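Local coordinates for penicillin-binding protein 2B (Streptococcus pneumoniae, PDB 2WAD) that probably forms peptide cross-links between adjacent glycan strands of cell wall peptidoglycan, as a penicillin-binding transpeptidase of the elongation machinery, at residues Q78-T83 with P213-S218; A322-Y327 with R667-L672; Q411-Q416 with V448-L453. One frame throughout, in Å; residues are numbered along the deposited sequence.

Contact 1 (Q78-T83 with P213-S218)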
loop_
_atom_site.group_PDB
_atom_site.type_symbol
_atom_site.label_atom_id
_atom_site.label_comp_id
_atom_site.label_asym_id
_atom_site.label_seq_id
_atom_site.Cartn_x
_atom_site.Cartn_y
_atom_site.Cartn_z
ATOM N N GLN A 78 -14.148 28.311 4.975
ATOM C CA GLN A 78 -14.623 29.451 4.198
ATOM C C GLN A 78 -13.483 30.020 3.363
ATOM O O GLN A 78 -12.354 30.092 3.839
ATOM C CB GLN A 78 -15.205 30.524 5.115
ATOM C CG GLN A 78 -16.376 30.027 5.933
ATOM C CD GLN A 78 -17.606 30.869 5.707
ATOM O OE1 GLN A 78 -18.241 30.790 4.650
ATOM N NE2 GLN A 78 -17.947 31.696 6.694
ATOM N N VAL A 79 -13.780 30.427 2.132
ATOM C CA VAL A 79 -12.747 30.687 1.131
ATOM C C VAL A 79 -13.165 31.835 0.211
ATOM O O VAL A 79 -14.353 32.038 -0.023
ATOM C CB VAL A 79 -12.485 29.394 0.304
ATOM C CG1 VAL A 79 -12.113 29.691 -1.125
ATOM C CG2 VAL A 79 -11.408 28.519 0.958
ATOM N N VAL A 80 -12.203 32.603 -0.294
ATOM C CA VAL A 80 -12.492 33.531 -1.385
ATOM C C VAL A 80 -12.494 32.775 -2.712
ATOM O O VAL A 80 -11.494 32.140 -3.054
ATOM C CB VAL A 80 -11.503 34.711 -1.463
ATOM C CG1 VAL A 80 -11.839 35.597 -2.663
ATOM C CG2 VAL A 80 -11.563 35.527 -0.183
ATOM N N SER A 81 -13.613 32.847 -3.438
ATOM C CA SER A 81 -13.765 32.161 -4.722
ATOM C C SER A 81 -13.815 33.192 -5.840
ATOM O O SER A 81 -14.344 34.288 -5.634
ATOM C CB SER A 81 -15.064 31.358 -4.770
ATOM O OG SER A 81 -14.893 30.079 -4.200
ATOM N N PHE A 82 -13.275 32.829 -7.005
ATOM C CA PHE A 82 -13.373 33.666 -8.200
ATOM C C PHE A 82 -14.000 32.909 -9.357
ATOM O O PHE A 82 -13.532 31.841 -9.733
ATOM C CB PHE A 82 -12.004 34.183 -8.625
ATOM C CG PHE A 82 -12.043 35.082 -9.834
ATOM C CD1 PHE A 82 -12.783 36.252 -9.820
ATOM C CD2 PHE A 82 -11.326 34.760 -10.982
ATOM C CE1 PHE A 82 -12.808 37.090 -10.919
ATOM C CE2 PHE A 82 -11.353 35.597 -12.094
ATOM C CZ PHE A 82 -12.096 36.762 -12.060
ATOM N N THR A 83 -15.065 33.468 -9.910
ATOM C CA THR A 83 -15.724 32.897 -11.074
ATOM C C THR A 83 -15.405 33.804 -12.251
ATOM O O THR A 83 -15.709 34.987 -12.204
ATOM C CB THR A 83 -17.232 32.855 -10.838
ATOM O OG1 THR A 83 -17.493 31.755 -9.962
ATOM C CG2 THR A 83 -18.005 32.664 -12.145
ATOM N N PRO A 213 -16.480 42.040 -9.591
ATOM C CA PRO A 213 -17.029 40.991 -10.446
ATOM C C PRO A 213 -16.377 39.627 -10.245
ATOM O O PRO A 213 -15.149 39.506 -10.271
ATOM C CB PRO A 213 -16.762 41.518 -11.864
ATOM C CG PRO A 213 -16.776 43.008 -11.691
ATOM C CD PRO A 213 -16.171 43.269 -10.347
ATOM N N GLY A 214 -17.202 38.606 -10.035
ATOM C CA GLY A 214 -16.696 37.252 -10.003
ATOM C C GLY A 214 -16.367 36.827 -8.588
ATOM O O GLY A 214 -16.351 35.634 -8.282
ATOM N N ILE A 215 -16.114 37.797 -7.714
ATOM C CA ILE A 215 -15.622 37.467 -6.378
ATOM C C ILE A 215 -16.736 37.226 -5.367
ATOM O O ILE A 215 -17.713 37.963 -5.308
ATOM C CB ILE A 215 -14.628 38.512 -5.837
ATOM C CG1 ILE A 215 -13.319 38.437 -6.623
ATOM C CG2 ILE A 215 -14.372 38.266 -4.343
ATOM C CD1 ILE A 215 -12.467 37.247 -6.217
ATOM N N SER A 216 -16.576 36.181 -4.566
ATOM C CA SER A 216 -17.562 35.892 -3.539
ATOM C C SER A 216 -16.907 35.022 -2.467
ATOM O O SER A 216 -15.838 34.454 -2.682
ATOM C CB SER A 216 -18.781 35.185 -4.143
ATOM O OG SER A 216 -18.572 33.778 -4.211
ATOM N N ILE A 217 -17.537 34.951 -1.299
ATOM C CA ILE A 217 -17.122 33.993 -0.275
ATOM C C ILE A 217 -17.929 32.721 -0.493
ATOM O O ILE A 217 -19.113 32.784 -0.803
ATOM C CB ILE A 217 -17.384 34.541 1.153
ATOM C CG1 ILE A 217 -16.516 35.772 1.451
ATOM C CG2 ILE A 217 -17.174 33.458 2.199
ATOM C CD1 ILE A 217 -15.035 35.463 1.610
ATOM N N SER A 218 -17.279 31.570 -0.376
ATOM C CA SER A 218 -17.978 30.292 -0.289
ATOM C C SER A 218 -17.136 29.304 0.513
ATOM O O SER A 218 -16.093 29.660 1.069
ATOM C CB SER A 218 -18.336 29.750 -1.678
ATOM O OG SER A 218 -17.187 29.303 -2.373
HETATM O O HOH W 1 -17.030 33.389 -7.159
#

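Contact 2 (A322-Y327 with R667-L672)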
loop_
_atom_site.group_PDB
_atom_site.type_symbol
_atom_site.label_atom_id
_atom_site.label_comp_id
_atom_site.label_asym_id
_atom_site.label_seq_id
_atom_site.Cartn_x
_atom_site.Cartn_y
_atom_site.Cartn_z
ATOM N N ALA A 322 -0.451 -3.976 20.051
ATOM C CA ALA A 322 -0.065 -4.065 21.468
ATOM C C ALA A 322 0.705 -5.338 21.752
ATOM O O ALA A 322 1.735 -5.307 22.436
ATOM C CB ALA A 322 -1.303 -3.948 22.406
ATOM N N LEU A 323 0.216 -6.454 21.218
ATOM C CA LEU A 323 0.895 -7.741 21.371
ATOM C C LEU A 323 2.332 -7.646 20.848
ATOM O O LEU A 323 3.301 -7.981 21.561
ATOM C CB LEU A 323 0.105 -8.829 20.627
ATOM C CG LEU A 323 0.541 -10.286 20.796
ATOM C CD1 LEU A 323 0.212 -10.719 22.240
ATOM C CD2 LEU A 323 -0.184 -11.156 19.789
ATOM N N LEU A 324 2.481 -7.169 19.608
ATOM C CA LEU A 324 3.820 -7.121 19.005
ATOM C C LEU A 324 4.720 -6.223 19.846
ATOM O O LEU A 324 5.892 -6.502 20.062
ATOM C CB LEU A 324 3.797 -6.628 17.554
ATOM C CG LEU A 324 3.738 -7.625 16.399
ATOM C CD1 LEU A 324 2.806 -8.802 16.638
ATOM C CD2 LEU A 324 3.393 -6.861 15.101
ATOM N N LYS A 325 4.158 -5.124 20.318
ATOM C CA LYS A 325 4.939 -4.218 21.127
ATOM C C LYS A 325 5.289 -4.857 22.484
ATOM O O LYS A 325 6.417 -4.751 22.971
ATOM C CB LYS A 325 4.195 -2.883 21.266
ATOM C CG LYS A 325 5.164 -1.710 21.368
ATOM C CD LYS A 325 4.476 -0.384 21.624
ATOM C CE LYS A 325 5.550 0.691 21.764
ATOM N NZ LYS A 325 4.976 2.056 21.980
ATOM N N SER A 326 4.340 -5.572 23.067
ATOM C CA SER A 326 4.619 -6.305 24.296
ATOM C C SER A 326 5.743 -7.354 24.162
ATOM O O SER A 326 6.746 -7.323 24.887
ATOM C CB SER A 326 3.321 -6.912 24.841
ATOM O OG SER A 326 3.632 -7.753 25.936
ATOM N N TYR A 327 5.594 -8.274 23.210
ATOM C CA TYR A 327 6.662 -9.210 22.904
ATOM C C TYR A 327 8.001 -8.585 22.511
ATOM O O TYR A 327 9.066 -8.989 22.996
ATOM C CB TYR A 327 6.226 -10.218 21.828
ATOM C CG TYR A 327 5.428 -11.398 22.326
ATOM C CD1 TYR A 327 6.062 -12.556 22.778
ATOM C CD2 TYR A 327 4.033 -11.364 22.335
ATOM C CE1 TYR A 327 5.320 -13.639 23.210
ATOM C CE2 TYR A 327 3.292 -12.440 22.759
ATOM C CZ TYR A 327 3.935 -13.576 23.196
ATOM O OH TYR A 327 3.175 -14.652 23.609
ATOM N N ARG A 667 0.118 -17.825 17.830
ATOM C CA ARG A 667 -0.970 -18.392 18.628
ATOM C C ARG A 667 -1.797 -17.298 19.274
ATOM O O ARG A 667 -3.027 -17.347 19.284
ATOM C CB ARG A 667 -0.312 -19.232 19.729
ATOM C CG ARG A 667 -1.289 -19.790 20.773
ATOM C CD ARG A 667 -0.481 -20.270 21.968
ATOM N NE ARG A 667 0.024 -19.117 22.718
ATOM C CZ ARG A 667 1.138 -19.134 23.436
ATOM N NH1 ARG A 667 1.867 -20.242 23.465
ATOM N NH2 ARG A 667 1.520 -18.049 24.111
ATOM N N ASP A 668 -1.121 -16.318 19.866
ATOM C CA ASP A 668 -1.843 -15.304 20.619
ATOM C C ASP A 668 -2.627 -14.401 19.670
ATOM O O ASP A 668 -3.645 -13.838 20.078
ATOM C CB ASP A 668 -0.899 -14.437 21.442
ATOM C CG ASP A 668 -0.350 -15.145 22.669
ATOM O OD1 ASP A 668 0.519 -14.541 23.321
ATOM O OD2 ASP A 668 -0.738 -16.288 22.974
ATOM N N ILE A 669 -2.129 -14.206 18.449
ATOM C CA ILE A 669 -2.918 -13.485 17.451
ATOM C C ILE A 669 -4.142 -14.301 17.062
ATOM O O ILE A 669 -5.228 -13.748 16.887
ATOM C CB ILE A 669 -2.127 -13.101 16.176
ATOM C CG1 ILE A 669 -1.081 -12.027 16.491
ATOM C CG2 ILE A 669 -3.075 -12.586 15.077
ATOM C CD1 ILE A 669 0.032 -11.895 15.437
ATOM N N ILE A 670 -3.969 -15.611 16.914
ATOM C CA ILE A 670 -5.110 -16.459 16.595
ATOM C C ILE A 670 -6.152 -16.433 17.719
ATOM O O ILE A 670 -7.351 -16.307 17.445
ATOM C CB ILE A 670 -4.678 -17.887 16.166
ATOM C CG1 ILE A 670 -3.973 -17.792 14.802
ATOM C CG2 ILE A 670 -5.880 -18.846 16.040
ATOM C CD1 ILE A 670 -3.509 -19.095 14.241
ATOM N N ASN A 671 -5.713 -16.552 18.971
ATOM C CA ASN A 671 -6.646 -16.528 20.103
ATOM C C ASN A 671 -7.322 -15.162 20.143
ATOM O O ASN A 671 -8.507 -15.066 20.428
ATOM C CB ASN A 671 -5.923 -16.712 21.443
ATOM C CG ASN A 671 -5.535 -18.143 21.728
ATOM O OD1 ASN A 671 -6.075 -19.071 21.141
ATOM N ND2 ASN A 671 -4.636 -18.331 22.699
ATOM N N LEU A 672 -6.572 -14.093 19.880
ATOM C CA LEU A 672 -7.171 -12.752 19.918
ATOM C C LEU A 672 -8.313 -12.676 18.924
ATOM O O LEU A 672 -9.397 -12.179 19.232
ATOM C CB LEU A 672 -6.152 -11.652 19.641
ATOM C CG LEU A 672 -5.320 -11.174 20.838
ATOM C CD1 LEU A 672 -4.078 -10.390 20.418
ATOM C CD2 LEU A 672 -6.153 -10.382 21.866
HETATM O O HOH W 2 3.892 -17.173 25.377
#

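Contact 3 (Q411-Q416 with V448-L453). Unlike the reference sequence in segment 411-416: P412 (reference Ser). Unlike the reference sequence in segment 448-453: V448 (reference Met).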
loop_
_atom_site.group_PDB
_atom_site.type_symbol
_atom_site.label_atom_id
_atom_site.label_comp_id
_atom_site.label_asym_id
_atom_site.label_seq_id
_atom_site.Cartn_x
_atom_site.Cartn_y
_atom_site.Cartn_z
ATOM N N GLN A 411 20.263 -37.352 7.290
ATOM C CA GLN A 411 21.704 -37.500 7.511
ATOM C C GLN A 411 22.333 -36.148 7.180
ATOM O O GLN A 411 21.717 -35.329 6.483
ATOM C CB GLN A 411 22.267 -38.570 6.558
ATOM C CG GLN A 411 21.858 -38.296 5.107
ATOM C CD GLN A 411 22.155 -39.444 4.159
ATOM O OE1 GLN A 411 23.198 -40.079 4.269
ATOM N NE2 GLN A 411 21.238 -39.717 3.228
ATOM N N PRO A 412 23.552 -35.896 7.681
ATOM C CA PRO A 412 24.223 -34.669 7.252
ATOM C C PRO A 412 24.419 -34.750 5.740
ATOM O O PRO A 412 24.587 -35.839 5.220
ATOM C CB PRO A 412 25.584 -34.707 7.959
ATOM C CG PRO A 412 25.503 -35.828 8.989
ATOM C CD PRO A 412 24.375 -36.733 8.573
ATOM N N ILE A 413 24.400 -33.619 5.043
ATOM C CA ILE A 413 24.495 -33.633 3.602
ATOM C C ILE A 413 25.867 -33.085 3.294
ATOM O O ILE A 413 26.189 -31.978 3.698
ATOM C CB ILE A 413 23.462 -32.705 2.937
ATOM C CG1 ILE A 413 22.022 -33.094 3.301
ATOM C CG2 ILE A 413 23.751 -32.555 1.447
ATOM C CD1 ILE A 413 21.689 -34.555 3.185
ATOM N N VAL A 414 26.679 -33.878 2.606
ATOM C CA VAL A 414 28.075 -33.523 2.376
ATOM C C VAL A 414 28.399 -33.510 0.886
ATOM O O VAL A 414 28.459 -34.569 0.254
ATOM C CB VAL A 414 29.043 -34.500 3.112
ATOM C CG1 VAL A 414 30.476 -33.992 2.963
ATOM C CG2 VAL A 414 28.688 -34.580 4.592
ATOM N N PHE A 415 28.578 -32.318 0.332
ATOM C CA PHE A 415 28.921 -32.147 -1.076
ATOM C C PHE A 415 30.364 -31.645 -1.100
ATOM O O PHE A 415 30.734 -30.861 -0.223
ATOM C CB PHE A 415 28.085 -31.015 -1.711
ATOM C CG PHE A 415 26.587 -31.219 -1.680
ATOM C CD1 PHE A 415 25.988 -32.295 -2.327
ATOM C CD2 PHE A 415 25.775 -30.290 -1.040
ATOM C CE1 PHE A 415 24.601 -32.474 -2.313
ATOM C CE2 PHE A 415 24.392 -30.444 -1.028
ATOM C CZ PHE A 415 23.792 -31.526 -1.674
ATOM N N GLN A 416 31.143 -32.051 -2.107
ATOM C CA GLN A 416 32.454 -31.449 -2.383
ATOM C C GLN A 416 32.323 -29.936 -2.494
ATOM O O GLN A 416 31.449 -29.434 -3.196
ATOM C CB GLN A 416 33.059 -31.963 -3.701
ATOM C CG GLN A 416 33.299 -33.464 -3.722
ATOM C CD GLN A 416 34.303 -33.898 -2.669
ATOM O OE1 GLN A 416 35.218 -33.140 -2.346
ATOM N NE2 GLN A 416 34.140 -35.116 -2.130
ATOM N N VAL A 448 14.802 -31.576 2.550
ATOM C CA VAL A 448 14.584 -30.558 1.538
ATOM C C VAL A 448 15.818 -30.320 0.674
ATOM O O VAL A 448 15.692 -29.900 -0.467
ATOM C CB VAL A 448 14.097 -29.197 2.106
ATOM C CG1 VAL A 448 12.635 -29.282 2.570
ATOM C CG2 VAL A 448 15.021 -28.671 3.197
ATOM N N VAL A 449 17.002 -30.541 1.231
ATOM C CA VAL A 449 18.241 -30.460 0.480
ATOM C C VAL A 449 18.362 -31.638 -0.508
ATOM O O VAL A 449 18.743 -31.455 -1.665
ATOM C CB VAL A 449 19.464 -30.377 1.419
ATOM C CG1 VAL A 449 20.741 -30.552 0.626
ATOM C CG2 VAL A 449 19.510 -29.016 2.110
ATOM N N GLN A 450 18.022 -32.841 -0.070
ATOM C CA GLN A 450 17.921 -33.986 -0.973
ATOM C C GLN A 450 16.843 -33.788 -2.035
ATOM O O GLN A 450 17.074 -34.058 -3.195
ATOM C CB GLN A 450 17.687 -35.286 -0.187
ATOM C CG GLN A 450 18.932 -35.798 0.514
ATOM C CD GLN A 450 18.679 -37.031 1.376
ATOM O OE1 GLN A 450 19.083 -38.138 1.013
ATOM N NE2 GLN A 450 18.048 -36.844 2.539
ATOM N N THR A 451 15.679 -33.270 -1.662
ATOM C CA THR A 451 14.674 -32.884 -2.644
ATOM C C THR A 451 15.182 -31.905 -3.692
ATOM O O THR A 451 14.979 -32.159 -4.882
ATOM C CB THR A 451 13.405 -32.292 -2.004
ATOM O OG1 THR A 451 12.803 -33.261 -1.141
ATOM C CG2 THR A 451 12.396 -31.905 -3.074
ATOM N N ALA A 452 15.812 -30.802 -3.272
ATOM C CA ALA A 452 16.385 -29.843 -4.234
ATOM C C ALA A 452 17.437 -30.465 -5.165
ATOM O O ALA A 452 17.421 -30.240 -6.373
ATOM C CB ALA A 452 16.997 -28.616 -3.526
ATOM N N LEU A 453 18.400 -31.198 -4.617
ATOM C CA LEU A 453 19.362 -31.878 -5.488
ATOM C C LEU A 453 18.615 -32.683 -6.567
ATOM O O LEU A 453 19.039 -32.744 -7.711
ATOM C CB LEU A 453 20.285 -32.783 -4.668
ATOM C CG LEU A 453 21.398 -33.499 -5.438
ATOM C CD1 LEU A 453 22.456 -32.505 -5.887
ATOM C CD2 LEU A 453 22.021 -34.600 -4.605
#

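Contact 1 (Q78-T83 with P213-S218)
V79 to F82 pair residue by residue with S218 back to I215, on two short strand segments that run antiparallel at 147° with axes 4.7 Å apart. They form one side of the three-stranded antiparallel sheet of the dimerisation domain, in which strand 72-83 is central and strand 215-225 lies at an edge. V79-S218 and S81-S216 are hydrogen-bonded pairs, while V80-I217 and F82-I215 are non-hydrogen-bonded ones. The shortest rung joins V79 N to S218 O at 2.7 Å; S81 N to S216 O, at 2.8 Å, is much straighter. One further bond, from T83 N to G214 O, prolongs the ladder beyond the last bridge. G214 has a positive phi of 93°, and its lack of a side chain lets T83 O and the F82 ring come close.

V80, F82, I215 and I217 share one face. I215 CD1 lies 3.8 Å from F82 CD1, its side chain crossing that of F82 at about a right angle, and it also touches V80 CG1. I217 CD1 meets V80 CG2 at 3.9 Å. At the edge of the F82 ring, and in its plane, P213 O approaches CE1 to 3.4 Å. Helices 90-100 and 199-208 pack on this apolar face, through I96 on I215 and I205 on V80 and I217.

The other face carries V79, S81, S216 and S218. S218 OG takes the crowded position between its backbone N and carbonyl carbon (chi1 71°), which turns it to S81 OG, 3.0 Å away, in a hydroxyl-hydroxyl hydrogen bond that links the two hydrogen-bonded pairs diagonally on this face. T83 OG1, also bonded to T189 OG1, shares a water with G214 O, to which the water donates at 2.6 Å.

Contact 2 (A322-Y327 with R667-L672)
L323 CD2 is the apolar centre, lying 3.5 Å from I669 CG1 and 3.7 Å from D668 CB, with L672 CD1 a third, slightly more distant neighbour. L323 CG stands anti to the backbone N (chi1 -173°), and the side chain crosses that of D668 at about a right angle and that of I669 obliquely. Its other methyl, CD1, rests against D668 as well, so this one leucine carries most of the apolar contact. L324 CD1 adds a looser touch on I669 CD1 at 4.3 Å.

The helix segments run nearly antiparallel at 152°, with axes 11.1 Å apart, wide enough that side chains alone bridge them. They belong to helices 314-334 and 661-676, the first and last of the transpeptidase domain, which lie side by side on its central antiparallel sheet, as in penicillin-recognising enzymes generally; L324 and I669 both reach down to A345 of strand 342-348.

Farther out, Y327 OH donates to D668 OD1 at 2.7 Å. The carboxylate oxygen lies at the ring edge, in the ring plane, yet the ring and carboxylate planes are turned 48° apart and the hydroxyl meets OD1 from above the carboxylate. In a side-on salt bridge within the helix, R667 NE at 2.9 Å and NH2 at 3.1 Å both donate to D668 OD2, from the same face of the carboxylate. A water donates to Y327 OH and accepts from R667 NH2 at 2.8 Å, while R667 NH1 bonds A603 O.

With OD1 bonded by the tyrosine across the interface and OD2 by the arginine of its own helix, the rotation of the D668 carboxylate is fixed from both oxygens, and the adjacent guanidinium probably favours its ionised form.

Contact 3 (Q411-Q416 with V448-L453)
NE2 of Q450, a residue whose side chain meets Q411 and I413, is held by two backbone carbonyls, T409 O just before the loop and A446 O one turn back in its own helix. Its other amide atom, OE1, lies 3.5 Å from Q411 NE2, the two amide planes being 78° apart. The aliphatic part of Q450 also contributes, with CG 4.0 Å from I413 CD1.

Beyond this polar end the contact is apolar. V449 CG1, anti to the backbone N (chi1 170°), is touched by I413 CG2 at 3.7 Å and by F415 CZ at 3.9 Å. It comes to the edge of the F415 ring, as does L453 CD2, 4.1 Å from CE1. One face of that ring receives I413 CG2 from its own segment, displaced toward the rim, and F509 packs against F415 edge-to-face.

The loop after strand 408-410 thus lies along helix 445-455 of the transpeptidase domain. The V449 side chain is about 10 Å from that of S386, the probable acyl-ester serine, so the contact lies near the probable active site without V449 touching it, on a helix that follows S443, consistent with the (S/Y)xN motif of penicillin-binding proteins.

The three contacts follow the elongated shape of the chain. Contact 1, in the dimerisation domain, and contact 3, in the transpeptidase domain, lie on opposite sides of its centre, with centres 77 Å apart. Contact 2 joins the first and last helices of the transpeptidase domain in sequence, and contact 3 is nested within the loop it closes, their nearest atoms about 22 Å apart. No two contacts share an element. Chemistry changes with place: contact 1, partly buried, rests on a backbone ladder; contact 2, also partly buried, joins helices by one leucine and a charged network; contact 3, buried, is mostly apolar, and nearest atoms put it about 63 Å from contact 1.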